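PDB 2OJH: uncharacterized protein Atu1656 from Agrobacterium tumefaciens, which is of unknown function but belongs to the TolB family and folds as a six-bladed beta-propeller. Local coordinates for residues 94-102 against 111-119; 57-66 against 76-87. One frame throughout, in Å; residues are numbered along the deposited sequence.

In the fold
After strands 22-28 and 33-40 the chain enters a propeller blade made of strands 45-49, 55-60, 63-68 and 76-77. Contact 2 closes the 67-75 connection there, joining the two middle strands and their turn (57-66) to edge strand 76-77 and the segment that follows it (76-87). That segment carries the chain into the next blade, built from strands 91-92, 98-103, 111-116 and 123-124, where contact 1 pairs the two middle strands and closes the 103-110 loop. The contacts therefore follow in series, neither nested nor crossed, with centres about 11 Å apart. They touch at the seam between the blades: Arg66 reaches Tyr99 and Ser117, and Leu64 packs on Ile101.

Contact 1 of 2, residues 94-102 against 111-119; sequences PDGALYAIS and AIYLLPSTG
The two middle strands of a propeller blade, 98-102 and 111-116, form an antiparallel hairpin whose end away from the connecting loop is closed by Ser117 and Tyr99. Two hydrogen-bonded pairs hold the backbones, Tyr99 with Leu115 and Ile101 with Tyr113; Tyr99 N gives to Leu115 O at 2.9 Å. Just past Leu115 the chain enters a type I turn, Pro116 to Gly119, and Ser117 grips the 96-97 backbone twice. Its OG donates to Gly96 O at 2.8 Å, in the carbonyl plane and on a lone pair, while its N gives to Ala97 O at 2.9 Å from well above that carbonyl's plane. The hydroxyl reaches Gly96 because OG sits between the backbone N and the carbonyl carbon (chi1 62°). The same residue stands over one face of the Tyr99 ring: Ser117 CA is 3.5 Å from the ring centroid, almost on the normal, as a CH-pi contact, with Ser117 CB 3.3 Å from CE1 of Tyr99. The Tyr99 hydroxyl is held by Tyr55 and Arg66 of the preceding blade, which fixes the ring's outer end. On the same face of the sheet, Leu115 CD2 touches CB of Tyr99 and, at 3.8 Å, CD1 of Ile101; the Leu115 and Ile101 side chains cross at about a right angle. Further along, Ile101 CG1 meets Tyr113 CB at 3.9 Å. The other face carries Ala100, whose CB receives Leu114 CD2 at 3.6 Å, and Ser102, whose OG lies beside Ile112 CG1 and is hydrogen-bonded to Asp89 O and Trp133 N. Trp133 and Trp136 of strand 131-136 pack on this side. A twisted antiparallel hairpin with apolar residues on both faces, each turned to a neighbouring blade, is characteristic of the beta-propeller.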
ATOM      1  N   PRO A  94      -1.031  11.601  -7.881  1.00 36.88           N
ATOM      2  CA  PRO A  94      -0.333  11.420  -9.157  1.00 37.39           C
ATOM      3  C   PRO A  94       0.446  12.668  -9.565  1.00 37.93           C
ATOM      4  O   PRO A  94       1.527  12.567 -10.171  1.00 38.68           O
ATOM      5  CB  PRO A  94      -1.481  11.147 -10.141  1.00 38.20           C
ATOM      6  CG  PRO A  94      -2.570  10.524  -9.293  1.00 39.41           C
ATOM      7  CD  PRO A  94      -2.481  11.373  -8.016  1.00 37.93           C
ATOM      8  N   ASP A  95      -0.066  13.833  -9.215  1.00 37.51           N
ATOM      9  CA  ASP A  95       0.643  15.060  -9.586  1.00 37.99           C
ATOM     10  C   ASP A  95       1.757  15.392  -8.592  1.00 37.99           C
ATOM     11  O   ASP A  95       2.492  16.365  -8.766  1.00 38.19           O
ATOM     12  CB  ASP A  95      -0.334  16.226  -9.800  1.00 38.64           C
ATOM     13  CG  ASP A  95      -0.892  16.799  -8.499  1.00 40.53           C
ATOM     14  OD1 ASP A  95      -0.774  16.169  -7.447  1.00 37.93           O
ATOM     15  OD2 ASP A  95      -1.458  17.921  -8.539  1.00 42.07           O
ATOM     16  N   GLY A  96       1.880  14.575  -7.551  1.00 38.26           N
ATOM     17  CA  GLY A  96       2.942  14.740  -6.568  1.00 38.00           C
ATOM     18  C   GLY A  96       2.776  15.832  -5.523  1.00 37.69           C
ATOM     19  O   GLY A  96       3.651  15.960  -4.645  1.00 37.16           O
ATOM     20  N   ALA A  97       1.678  16.610  -5.591  1.00 36.59           N
ATOM     21  CA  ALA A  97       1.472  17.736  -4.675  1.00 35.79           C
ATOM     22  C   ALA A  97       0.854  17.401  -3.314  1.00 36.08           C
ATOM     23  O   ALA A  97       0.868  18.252  -2.421  1.00 35.72           O
ATOM     24  CB  ALA A  97       0.660  18.869  -5.366  1.00 36.49           C
ATOM     25  N   LEU A  98       0.302  16.192  -3.158  1.00 35.08           N
ATOM     26  CA  LEU A  98      -0.371  15.813  -1.914  1.00 35.16           C
ATOM     27  C   LEU A  98       0.061  14.470  -1.402  1.00 35.73           C
ATOM     28  O   LEU A  98       0.340  13.566  -2.190  1.00 35.12           O
ATOM     29  CB  LEU A  98      -1.898  15.753  -2.093  1.00 34.84           C
ATOM     30  CG  LEU A  98      -2.648  17.051  -2.412  1.00 35.13           C
ATOM     31  CD1 LEU A  98      -4.108  16.758  -2.621  1.00 37.94           C
ATOM     32  CD2 LEU A  98      -2.474  18.180  -1.354  1.00 37.75           C
ATOM     33  N   TYR A  99       0.067  14.355  -0.074  1.00 35.96           N
ATOM     34  CA  TYR A  99       0.194  13.081   0.613  1.00 36.31           C
ATOM     35  C   TYR A  99      -1.138  12.710   1.256  1.00 36.16           C
ATOM     36  O   TYR A  99      -1.890  13.566   1.712  1.00 37.01           O
ATOM     37  CB  TYR A  99       1.257  13.171   1.717  1.00 36.93           C
ATOM     38  CG  TYR A  99       2.694  13.342   1.275  1.00 35.10           C
ATOM     39  CD1 TYR A  99       3.090  13.111  -0.048  1.00 35.19           C
ATOM     40  CD2 TYR A  99       3.675  13.687   2.202  1.00 37.03           C
ATOM     41  CE1 TYR A  99       4.436  13.269  -0.444  1.00 35.45           C
ATOM     42  CE2 TYR A  99       5.019  13.853   1.821  1.00 37.43           C
ATOM     43  CZ  TYR A  99       5.391  13.632   0.499  1.00 36.66           C
ATOM     44  OH  TYR A  99       6.712  13.783   0.133  1.00 35.41           O
ATOM     45  N   ALA A 100      -1.423  11.422   1.296  1.00 36.00           N
ATOM     46  CA  ALA A 100      -2.529  10.922   2.071  1.00 35.83           C
ATOM     47  C   ALA A 100      -1.943  10.045   3.169  1.00 36.78           C
ATOM     48  O   ALA A 100      -1.047   9.198   2.899  1.00 34.70           O
ATOM     49  CB  ALA A 100      -3.465  10.137   1.185  1.00 35.54           C
ATOM     50  N   ILE A 101      -2.420  10.245   4.401  1.00 35.65           N
ATOM     51  CA  ILE A 101      -1.905   9.483   5.564  1.00 37.07           C
ATOM     52  C   ILE A 101      -3.074   8.925   6.344  1.00 36.82           C
ATOM     53  O   ILE A 101      -4.212   9.391   6.190  1.00 37.65           O
ATOM     54  CB  ILE A 101      -1.046  10.372   6.503  1.00 36.70           C
ATOM     55  CG1 ILE A 101      -1.876  11.552   7.010  1.00 35.97           C
ATOM     56  CG2 ILE A 101       0.213  10.913   5.760  1.00 39.74           C
ATOM     57  CD1 ILE A 101      -1.114  12.527   7.994  1.00 36.74           C
ATOM     58  N   SER A 102      -2.811   7.930   7.185  1.00 37.45           N
ATOM     59  CA  SER A 102      -3.818   7.354   8.025  1.00 37.33           C
ATOM     60  C   SER A 102      -3.265   7.470   9.454  1.00 38.67           C
ATOM     61  O   SER A 102      -2.254   6.848   9.781  1.00 39.25           O
ATOM     62  CB  SER A 102      -4.028   5.887   7.644  1.00 37.81           C
ATOM     63  OG  SER A 102      -4.397   5.772   6.275  1.00 36.03           O
ATOM     64  N   ALA A 111      -7.717   7.351  10.950  1.00 35.64           N
ATOM     65  CA  ALA A 111      -8.499   8.284  10.147  1.00 34.69           C
ATOM     66  C   ALA A 111      -7.619   8.807   9.016  1.00 34.55           C
ATOM     67  O   ALA A 111      -6.409   9.041   9.201  1.00 34.53           O
ATOM     68  CB  ALA A 111      -8.970   9.479  11.019  1.00 34.34           C
ATOM     69  N   ILE A 112      -8.226   9.000   7.847  1.00 33.69           N
ATOM     70  CA  ILE A 112      -7.498   9.356   6.634  1.00 33.05           C
ATOM     71  C   ILE A 112      -7.422  10.888   6.534  1.00 33.70           C
ATOM     72  O   ILE A 112      -8.404  11.587   6.798  1.00 35.25           O
ATOM     73  CB  ILE A 112      -8.154   8.697   5.380  1.00 32.35           C
ATOM     74  CG1 ILE A 112      -8.000   7.160   5.448  1.00 34.21           C
ATOM     75  CG2 ILE A 112      -7.507   9.192   4.115  1.00 31.76           C
ATOM     76  CD1 ILE A 112      -8.803   6.440   4.333  1.00 33.40           C
ATOM     77  N   TYR A 113      -6.246  11.406   6.198  1.00 33.77           N
ATOM     78  CA  TYR A 113      -6.079  12.861   5.971  1.00 34.91           C
ATOM     79  C   TYR A 113      -5.301  13.075   4.674  1.00 35.26           C
ATOM     80  O   TYR A 113      -4.572  12.185   4.236  1.00 35.06           O
ATOM     81  CB  TYR A 113      -5.267  13.494   7.096  1.00 34.69           C
ATOM     82  CG  TYR A 113      -5.860  13.335   8.480  1.00 36.17           C
ATOM     83  CD1 TYR A 113      -5.708  12.142   9.198  1.00 38.46           C
ATOM     84  CD2 TYR A 113      -6.541  14.391   9.077  1.00 36.56           C
ATOM     85  CE1 TYR A 113      -6.269  12.002  10.474  1.00 38.12           C
ATOM     86  CE2 TYR A 113      -7.080  14.280  10.348  1.00 37.45           C
ATOM     87  CZ  TYR A 113      -6.945  13.074  11.035  1.00 35.63           C
ATOM     88  OH  TYR A 113      -7.487  12.974  12.291  1.00 34.82           O
ATOM     89  N   LEU A 114      -5.423  14.260   4.086  1.00 35.15           N
ATOM     90  CA  LEU A 114      -4.542  14.704   3.001  1.00 35.76           C
ATOM     91  C   LEU A 114      -3.750  15.878   3.535  1.00 36.02           C
ATOM     92  O   LEU A 114      -4.236  16.592   4.400  1.00 33.61           O
ATOM     93  CB  LEU A 114      -5.352  15.226   1.793  1.00 35.93           C
ATOM     94  CG  LEU A 114      -6.367  14.256   1.164  1.00 37.13           C
ATOM     95  CD1 LEU A 114      -6.926  14.885  -0.101  1.00 39.07           C
ATOM     96  CD2 LEU A 114      -5.725  12.939   0.873  1.00 36.02           C
ATOM     97  N   LEU A 115      -2.533  16.065   3.034  1.00 36.21           N
ATOM     98  CA  LEU A 115      -1.726  17.231   3.373  1.00 36.00           C
ATOM     99  C   LEU A 115      -0.800  17.586   2.193  1.00 35.54           C
ATOM    100  O   LEU A 115      -0.630  16.781   1.283  1.00 34.36           O
ATOM    101  CB  LEU A 115      -0.923  16.993   4.663  1.00 36.38           C
ATOM    102  CG  LEU A 115       0.225  15.993   4.590  1.00 36.81           C
ATOM    103  CD1 LEU A 115       1.362  16.415   5.526  1.00 38.45           C
ATOM    104  CD2 LEU A 115      -0.335  14.620   4.921  1.00 35.42           C
ATOM    105  N   PRO A 116      -0.232  18.805   2.182  1.00 34.70           N
ATOM    106  CA  PRO A 116       0.705  19.082   1.086  1.00 35.29           C
ATOM    107  C   PRO A 116       1.923  18.144   1.109  1.00 35.53           C
ATOM    108  O   PRO A 116       2.400  17.767   2.185  1.00 36.60           O
ATOM    109  CB  PRO A 116       1.163  20.511   1.367  1.00 34.75           C
ATOM    110  CG  PRO A 116       0.046  21.124   2.223  1.00 34.74           C
ATOM    111  CD  PRO A 116      -0.377  19.963   3.090  1.00 35.64           C
ATOM    112  N   SER A 117       2.450  17.781  -0.057  1.00 35.87           N
ATOM    113  CA  SER A 117       3.609  16.867  -0.087  1.00 36.31           C
ATOM    114  C   SER A 117       4.895  17.520   0.451  1.00 37.01           C
ATOM    115  O   SER A 117       5.889  16.855   0.767  1.00 37.32           O
ATOM    116  CB  SER A 117       3.822  16.345  -1.494  1.00 36.70           C
ATOM    117  OG  SER A 117       4.107  17.418  -2.340  1.00 33.41           O
ATOM    118  N   THR A 118       4.839  18.833   0.566  1.00 35.96           N
ATOM    119  CA  THR A 118       5.906  19.609   1.130  1.00 37.26           C
ATOM    120  C   THR A 118       5.698  19.863   2.626  1.00 37.56           C
ATOM    121  O   THR A 118       6.393  20.691   3.232  1.00 37.16           O
ATOM    122  CB  THR A 118       5.940  20.919   0.403  1.00 37.12           C
ATOM    123  OG1 THR A 118       4.595  21.391   0.293  1.00 37.77           O
ATOM    124  CG2 THR A 118       6.484  20.698  -0.996  1.00 38.30           C
ATOM    125  N   GLY A 119       4.733  19.150   3.210  1.00 37.68           N
ATOM    126  CA  GLY A 119       4.443  19.234   4.632  1.00 38.13           C
ATOM    127  C   GLY A 119       3.402  20.266   4.998  1.00 37.55           C
ATOM    128  O   GLY A 119       3.168  21.210   4.252  1.00 37.60           O
TER

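Contact 2 of 2, residues 57-66 against 76-87; sequences LLNSEGLLYR and EKVDTGFATICN
The guanidinium of Arg66 lies with one face on Val78, whose CG2 stands 3.7 Å above the plane and over its centre, while water 5 meets the group's edge in plane. Also at the edge is Glu76 OE1, 3.0 Å from Arg66 NH2; the salt bridge includes a weak hydrogen bond, and the carboxylate plane is turned 80° from the guanidinium. Water 5 takes a bond from Arg66 NH1 and another from Asp79 N. Tyr65 has Ser60 O in plane at its ring edge, and its CD2 comes obliquely to Lys77 CA at 3.6 Å. Between these two faces, Glu76 and Lys77 pair antiparallel with Arg66 and Tyr65: Arg66 and Glu76 exchange two backbone bonds, and beyond them Val78 N donates almost straight (176°) to Leu64 O. On the buried side Leu64 packs its CB against Val78 CB at 3.9 Å and its CD1 against Thr80 CG2. Water 4 accepts from Leu64 N and donates to Val78 O and Thr80 OG1; the Thr80 hydroxyl in turn gives to Ala83 O. At the type I' turn the chain returns to the hairpin, Cys86 N donating to Gly62 O at 2.8 Å. Gly62 CA also makes a CA-H...O contact of 3.3 Å with Cys86 O, and the 84-85 backbone packs close to this glycine, which has no side chain. Water 1 joins Gly62 N, Cys86 O and Asn59 ND2, while Asn59 OD1 is held by His90. Segment 76-87 thus lies along the 55-60/63-68 hairpin on the side of the next blade, where Leu64 and Ala83 touch Ile101 of strand 98-103, the Asn87 backbone hydrogen-bonds with that of Ser102, and Arg66 NE bonds to Tyr99 OH and NH1 to Ser117 O; across the hairpin, Leu57 and Asn59 pair with strand 45-49.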
ATOM      1  N   LEU A  57       8.784   7.489  -0.020  1.00 36.54           N
ATOM      2  CA  LEU A  57       8.077   7.929   1.179  1.00 36.75           C
ATOM      3  C   LEU A  57       7.793   6.722   2.087  1.00 36.29           C
ATOM      4  O   LEU A  57       7.086   5.758   1.696  1.00 36.00           O
ATOM      5  CB  LEU A  57       6.804   8.698   0.810  1.00 36.61           C
ATOM      6  CG  LEU A  57       6.044   9.376   1.961  1.00 37.73           C
ATOM      7  CD1 LEU A  57       6.793  10.607   2.467  1.00 36.41           C
ATOM      8  CD2 LEU A  57       4.631   9.727   1.487  1.00 37.40           C
ATOM      9  N   LEU A  58       8.387   6.752   3.276  1.00 36.50           N
ATOM     10  CA  LEU A  58       8.287   5.648   4.241  1.00 36.21           C
ATOM     11  C   LEU A  58       7.697   6.138   5.568  1.00 35.75           C
ATOM     12  O   LEU A  58       7.812   7.314   5.916  1.00 35.92           O
ATOM     13  CB  LEU A  58       9.681   5.093   4.576  1.00 36.26           C
ATOM     14  CG  LEU A  58      10.522   4.185   3.657  1.00 39.65           C
ATOM     15  CD1 LEU A  58      10.142   2.733   3.679  1.00 39.09           C
ATOM     16  CD2 LEU A  58      10.691   4.724   2.221  1.00 37.60           C
ATOM     17  N   ASN A  59       7.123   5.227   6.345  1.00 35.16           N
ATOM     18  CA  ASN A  59       6.846   5.582   7.741  1.00 35.71           C
ATOM     19  C   ASN A  59       7.713   4.813   8.724  1.00 35.63           C
ATOM     20  O   ASN A  59       8.141   3.668   8.470  1.00 35.35           O
ATOM     21  CB  ASN A  59       5.352   5.437   8.097  1.00 35.03           C
ATOM     22  CG  ASN A  59       4.852   4.030   7.884  1.00 34.08           C
ATOM     23  OD1 ASN A  59       4.687   3.595   6.754  1.00 36.69           O
ATOM     24  ND2 ASN A  59       4.629   3.313   8.968  1.00 34.61           N
ATOM     25  N   SER A  60       7.915   5.437   9.875  1.00 35.37           N
ATOM     26  CA  SER A  60       8.611   4.801  10.969  1.00 35.91           C
ATOM     27  C   SER A  60       8.150   5.404  12.293  1.00 36.13           C
ATOM     28  O   SER A  60       8.268   6.624  12.521  1.00 35.79           O
ATOM     29  CB  SER A  60      10.122   4.972  10.802  1.00 35.88           C
ATOM     30  OG  SER A  60      10.823   4.370  11.883  1.00 37.13           O
ATOM     31  N   GLU A  61       7.636   4.532  13.155  1.00 36.38           N
ATOM     32  CA  GLU A  61       7.240   4.902  14.521  1.00 37.75           C
ATOM     33  C   GLU A  61       6.270   6.087  14.536  1.00 36.88           C
ATOM     34  O   GLU A  61       6.399   7.002  15.354  1.00 37.13           O
ATOM     35  CB  GLU A  61       8.478   5.177  15.390  1.00 38.33           C
ATOM     36  CG  GLU A  61       9.507   4.046  15.394  1.00 42.74           C
ATOM     37  CD  GLU A  61       9.030   2.792  16.126  1.00 50.27           C
ATOM     38  OE1 GLU A  61       8.089   2.896  16.948  1.00 54.08           O
ATOM     39  OE2 GLU A  61       9.600   1.695  15.894  1.00 53.62           O
ATOM     40  N   GLY A  62       5.319   6.063  13.602  1.00 36.45           N
ATOM     41  CA  GLY A  62       4.256   7.066  13.521  1.00 37.07           C
ATOM     42  C   GLY A  62       4.541   8.326  12.719  1.00 36.34           C
ATOM     43  O   GLY A  62       3.651   9.175  12.553  1.00 37.30           O
ATOM     44  N   LEU A  63       5.770   8.454  12.223  1.00 35.63           N
ATOM     45  CA  LEU A  63       6.200   9.624  11.465  1.00 36.17           C
ATOM     46  C   LEU A  63       6.480   9.279  10.019  1.00 36.98           C
ATOM     47  O   LEU A  63       6.766   8.115   9.698  1.00 36.23           O
ATOM     48  CB  LEU A  63       7.446  10.231  12.096  1.00 36.16           C
ATOM     49  CG  LEU A  63       7.281  10.783  13.533  1.00 36.71           C
ATOM     50  CD1 LEU A  63       8.622  11.322  14.008  1.00 37.74           C
ATOM     51  CD2 LEU A  63       6.228  11.897  13.611  1.00 38.46           C
ATOM     52  N   LEU A  64       6.384  10.274   9.137  1.00 36.53           N
ATOM     53  CA  LEU A  64       6.678  10.039   7.716  1.00 37.86           C
ATOM     54  C   LEU A  64       8.047  10.601   7.343  1.00 37.47           C
ATOM     55  O   LEU A  64       8.427  11.679   7.816  1.00 37.51           O
ATOM     56  CB  LEU A  64       5.650  10.725   6.816  1.00 38.35           C
ATOM     57  CG  LEU A  64       4.308  10.099   6.503  1.00 41.74           C
ATOM     58  CD1 LEU A  64       3.696  11.008   5.454  1.00 42.19           C
ATOM     59  CD2 LEU A  64       4.491   8.699   5.942  1.00 40.89           C
ATOM     60  N   TYR A  65       8.745   9.901   6.445  1.00 37.04           N
ATOM     61  CA  TYR A  65      10.072  10.320   5.987  1.00 36.87           C
ATOM     62  C   TYR A  65      10.260  10.211   4.472  1.00 37.38           C
ATOM     63  O   TYR A  65       9.828   9.230   3.855  1.00 37.50           O
ATOM     64  CB  TYR A  65      11.153   9.457   6.650  1.00 36.11           C
ATOM     65  CG  TYR A  65      11.212   9.559   8.147  1.00 35.99           C
ATOM     66  CD1 TYR A  65      10.396   8.772   8.948  1.00 35.64           C
ATOM     67  CD2 TYR A  65      12.115  10.417   8.765  1.00 34.43           C
ATOM     68  CE1 TYR A  65      10.449   8.865  10.350  1.00 35.07           C
ATOM     69  CE2 TYR A  65      12.190  10.498  10.162  1.00 36.93           C
ATOM     70  CZ  TYR A  65      11.344   9.722  10.938  1.00 36.49           C
ATOM     71  OH  TYR A  65      11.393   9.791  12.313  1.00 36.80           O
ATOM     72  N   ARG A  66      10.949  11.192   3.887  1.00 37.63           N
ATOM     73  CA  ARG A  66      11.401  11.086   2.494  1.00 38.50           C
ATOM     74  C   ARG A  66      12.854  10.573   2.447  1.00 38.69           C
ATOM     75  O   ARG A  66      13.715  11.060   3.187  1.00 38.50           O
ATOM     76  CB  ARG A  66      11.322  12.446   1.782  1.00 38.89           C
ATOM     77  CG  ARG A  66       9.932  13.056   1.711  1.00 39.15           C
ATOM     78  CD  ARG A  66       9.944  14.398   0.984  1.00 40.07           C
ATOM     79  NE  ARG A  66       8.851  15.254   1.464  1.00 44.01           N
ATOM     80  CZ  ARG A  66       8.959  16.143   2.465  1.00 47.09           C
ATOM     81  NH1 ARG A  66       7.908  16.884   2.827  1.00 44.08           N
ATOM     82  NH2 ARG A  66      10.113  16.292   3.122  1.00 45.59           N
ATOM     83  N   GLU A  76      14.451  11.999   5.701  1.00 41.44           N
ATOM     84  CA  GLU A  76      14.133  13.379   6.006  1.00 42.47           C
ATOM     85  C   GLU A  76      12.683  13.424   6.520  1.00 41.77           C
ATOM     86  O   GLU A  76      11.758  13.021   5.813  1.00 41.17           O
ATOM     87  CB  GLU A  76      14.274  14.203   4.738  1.00 42.46           C
ATOM     88  CG  GLU A  76      13.765  15.627   4.865  1.00 44.75           C
ATOM     89  CD  GLU A  76      13.625  16.341   3.517  1.00 45.57           C
ATOM     90  OE1 GLU A  76      13.044  15.760   2.560  1.00 48.57           O
ATOM     91  OE2 GLU A  76      14.089  17.499   3.427  1.00 50.10           O
ATOM     92  N   LYS A  77      12.489  13.895   7.752  1.00 41.29           N
ATOM     93  CA  LYS A  77      11.160  13.863   8.373  1.00 40.71           C
ATOM     94  C   LYS A  77      10.209  14.838   7.690  1.00 39.58           C
ATOM     95  O   LYS A  77      10.564  16.008   7.462  1.00 40.05           O
ATOM     96  CB  LYS A  77      11.234  14.166   9.882  1.00 41.32           C
ATOM     97  CG  LYS A  77       9.937  13.813  10.656  1.00 41.08           C
ATOM     98  CD  LYS A  77       9.976  14.338  12.081  1.00 42.46           C
ATOM     99  CE  LYS A  77       9.892  15.871  12.131  1.00 46.50           C
ATOM    100  NZ  LYS A  77       8.486  16.392  12.172  1.00 48.92           N
ATOM    101  N   VAL A  78       9.010  14.346   7.387  1.00 37.74           N
ATOM    102  CA  VAL A  78       7.915  15.141   6.818  1.00 36.84           C
ATOM    103  C   VAL A  78       7.111  15.790   7.951  1.00 36.73           C
ATOM    104  O   VAL A  78       6.720  15.113   8.918  1.00 36.77           O
ATOM    105  CB  VAL A  78       6.983  14.240   5.950  1.00 37.06           C
ATOM    106  CG1 VAL A  78       5.798  15.023   5.373  1.00 36.73           C
ATOM    107  CG2 VAL A  78       7.781  13.607   4.843  1.00 35.76           C
ATOM    108  N   ASP A  79       6.886  17.097   7.842  1.00 36.59           N
ATOM    109  CA  ASP A  79       5.964  17.818   8.728  1.00 36.41           C
ATOM    110  C   ASP A  79       4.529  17.354   8.421  1.00 36.63           C
ATOM    111  O   ASP A  79       3.947  17.759   7.409  1.00 37.22           O
ATOM    112  CB  ASP A  79       6.105  19.330   8.497  1.00 36.92           C
ATOM    113  CG  ASP A  79       5.227  20.173   9.433  1.00 37.57           C
ATOM    114  OD1 ASP A  79       4.547  19.610  10.315  1.00 35.96           O
ATOM    115  OD2 ASP A  79       5.223  21.428   9.279  1.00 38.27           O
ATOM    116  N   THR A  80       3.981  16.498   9.288  1.00 36.43           N
ATOM    117  CA  THR A  80       2.600  16.013   9.203  1.00 35.64           C
ATOM    118  C   THR A  80       1.739  16.727  10.266  1.00 35.49           C
ATOM    119  O   THR A  80       0.639  16.296  10.582  1.00 35.55           O
ATOM    120  CB  THR A  80       2.515  14.473   9.399  1.00 36.69           C
ATOM    121  OG1 THR A  80       3.281  14.099  10.551  1.00 36.80           O
ATOM    122  CG2 THR A  80       3.066  13.717   8.179  1.00 36.20           C
ATOM    123  N   GLY A  81       2.243  17.835  10.803  1.00 34.10           N
ATOM    124  CA  GLY A  81       1.589  18.532  11.918  1.00 33.69           C
ATOM    125  C   GLY A  81       1.225  17.599  13.065  1.00 33.18           C
ATOM    126  O   GLY A  81       2.077  16.824  13.530  1.00 32.67           O
ATOM    127  N   PHE A  82      -0.038  17.650  13.505  1.00 32.02           N
ATOM    128  CA  PHE A  82      -0.465  16.923  14.704  1.00 32.60           C
ATOM    129  C   PHE A  82      -0.413  15.424  14.457  1.00 32.81           C
ATOM    130  O   PHE A  82      -0.514  14.640  15.391  1.00 34.06           O
ATOM    131  CB  PHE A  82      -1.876  17.336  15.161  1.00 32.54           C
ATOM    132  CG  PHE A  82      -2.958  17.013  14.164  1.00 33.55           C
ATOM    133  CD1 PHE A  82      -3.382  15.703  13.987  1.00 34.57           C
ATOM    134  CD2 PHE A  82      -3.542  18.014  13.408  1.00 35.28           C
ATOM    135  CE1 PHE A  82      -4.363  15.378  13.065  1.00 35.13           C
ATOM    136  CE2 PHE A  82      -4.539  17.711  12.492  1.00 35.31           C
ATOM    137  CZ  PHE A  82      -4.941  16.378  12.315  1.00 34.56           C
ATOM    138  N   ALA A  83      -0.273  15.033  13.202  1.00 32.33           N
ATOM    139  CA  ALA A  83      -0.448  13.608  12.834  1.00 32.97           C
ATOM    140  C   ALA A  83       0.829  12.813  13.070  1.00 33.60           C
ATOM    141  O   ALA A  83       1.584  12.535  12.136  1.00 33.83           O
ATOM    142  CB  ALA A  83      -0.876  13.484  11.387  1.00 33.05           C
ATOM    143  N   THR A  84       1.092  12.472  14.326  1.00 33.99           N
ATOM    144  CA  THR A  84       2.378  11.870  14.671  1.00 34.98           C
ATOM    145  C   THR A  84       2.208  10.404  15.044  1.00 34.93           C
ATOM    146  O   THR A  84       3.117   9.789  15.627  1.00 35.44           O
ATOM    147  CB  THR A  84       2.991  12.576  15.845  1.00 34.96           C
ATOM    148  OG1 THR A  84       2.044  12.579  16.926  1.00 36.14           O
ATOM    149  CG2 THR A  84       3.349  14.033  15.476  1.00 35.87           C
ATOM    150  N   ILE A  85       1.036   9.849  14.749  1.00 35.32           N
ATOM    151  CA  ILE A  85       0.835   8.426  14.910  1.00 34.59           C
ATOM    152  C   ILE A  85       0.258   7.906  13.594  1.00 35.84           C
ATOM    153  O   ILE A  85      -0.872   7.378  13.554  1.00 36.38           O
ATOM    154  CB  ILE A  85      -0.069   8.036  16.118  1.00 34.53           C
ATOM    155  CG1 ILE A  85       0.366   8.724  17.415  1.00 33.84           C
ATOM    156  CG2 ILE A  85       0.003   6.520  16.347  1.00 34.49           C
ATOM    157  CD1 ILE A  85      -0.695   8.628  18.581  1.00 34.53           C
ATOM    158  N   CYS A  86       1.038   8.089  12.527  1.00 36.53           N
ATOM    159  CA  CYS A  86       0.734   7.572  11.197  1.00 38.43           C
ATOM    160  C   CYS A  86       1.021   6.073  11.106  1.00 38.76           C
ATOM    161  O   CYS A  86       1.999   5.564  11.688  1.00 40.33           O
ATOM    162  CB  CYS A  86       1.577   8.285  10.141  1.00 38.21           C
ATOM    163  SG  CYS A  86       1.102   9.977   9.968  1.00 42.83           S
ATOM    164  N   ASN A  87       0.190   5.355  10.367  1.00 37.87           N
ATOM    165  CA  ASN A  87       0.429   3.940  10.213  1.00 37.24           C
ATOM    166  C   ASN A  87       0.999   3.677   8.806  1.00 37.75           C
ATOM    167  O   ASN A  87       1.417   4.627   8.128  1.00 35.98           O
ATOM    168  CB  ASN A  87      -0.839   3.129  10.535  1.00 38.38           C
ATOM    169  CG  ASN A  87      -2.007   3.434   9.583  1.00 39.77           C
ATOM    170  OD1 ASN A  87      -1.801   3.680   8.388  1.00 38.33           O
ATOM    171  ND2 ASN A  87      -3.254   3.368  10.110  1.00 38.59           N
TER
HETATM  172  O   HOH W   1       4.346   4.181  11.758  1.00 29.96           O
HETATM  173  O   HOH W   2       5.504   9.717  16.727  1.00 57.38           O
HETATM  174  O   HOH W   3       3.857   7.297  17.377  1.00 58.25           O
HETATM  175  O   HOH W   4       5.865  12.859   9.940  1.00 32.18           O
HETATM  176  O   HOH W   5       7.999  18.677   5.242  1.00 31.68           O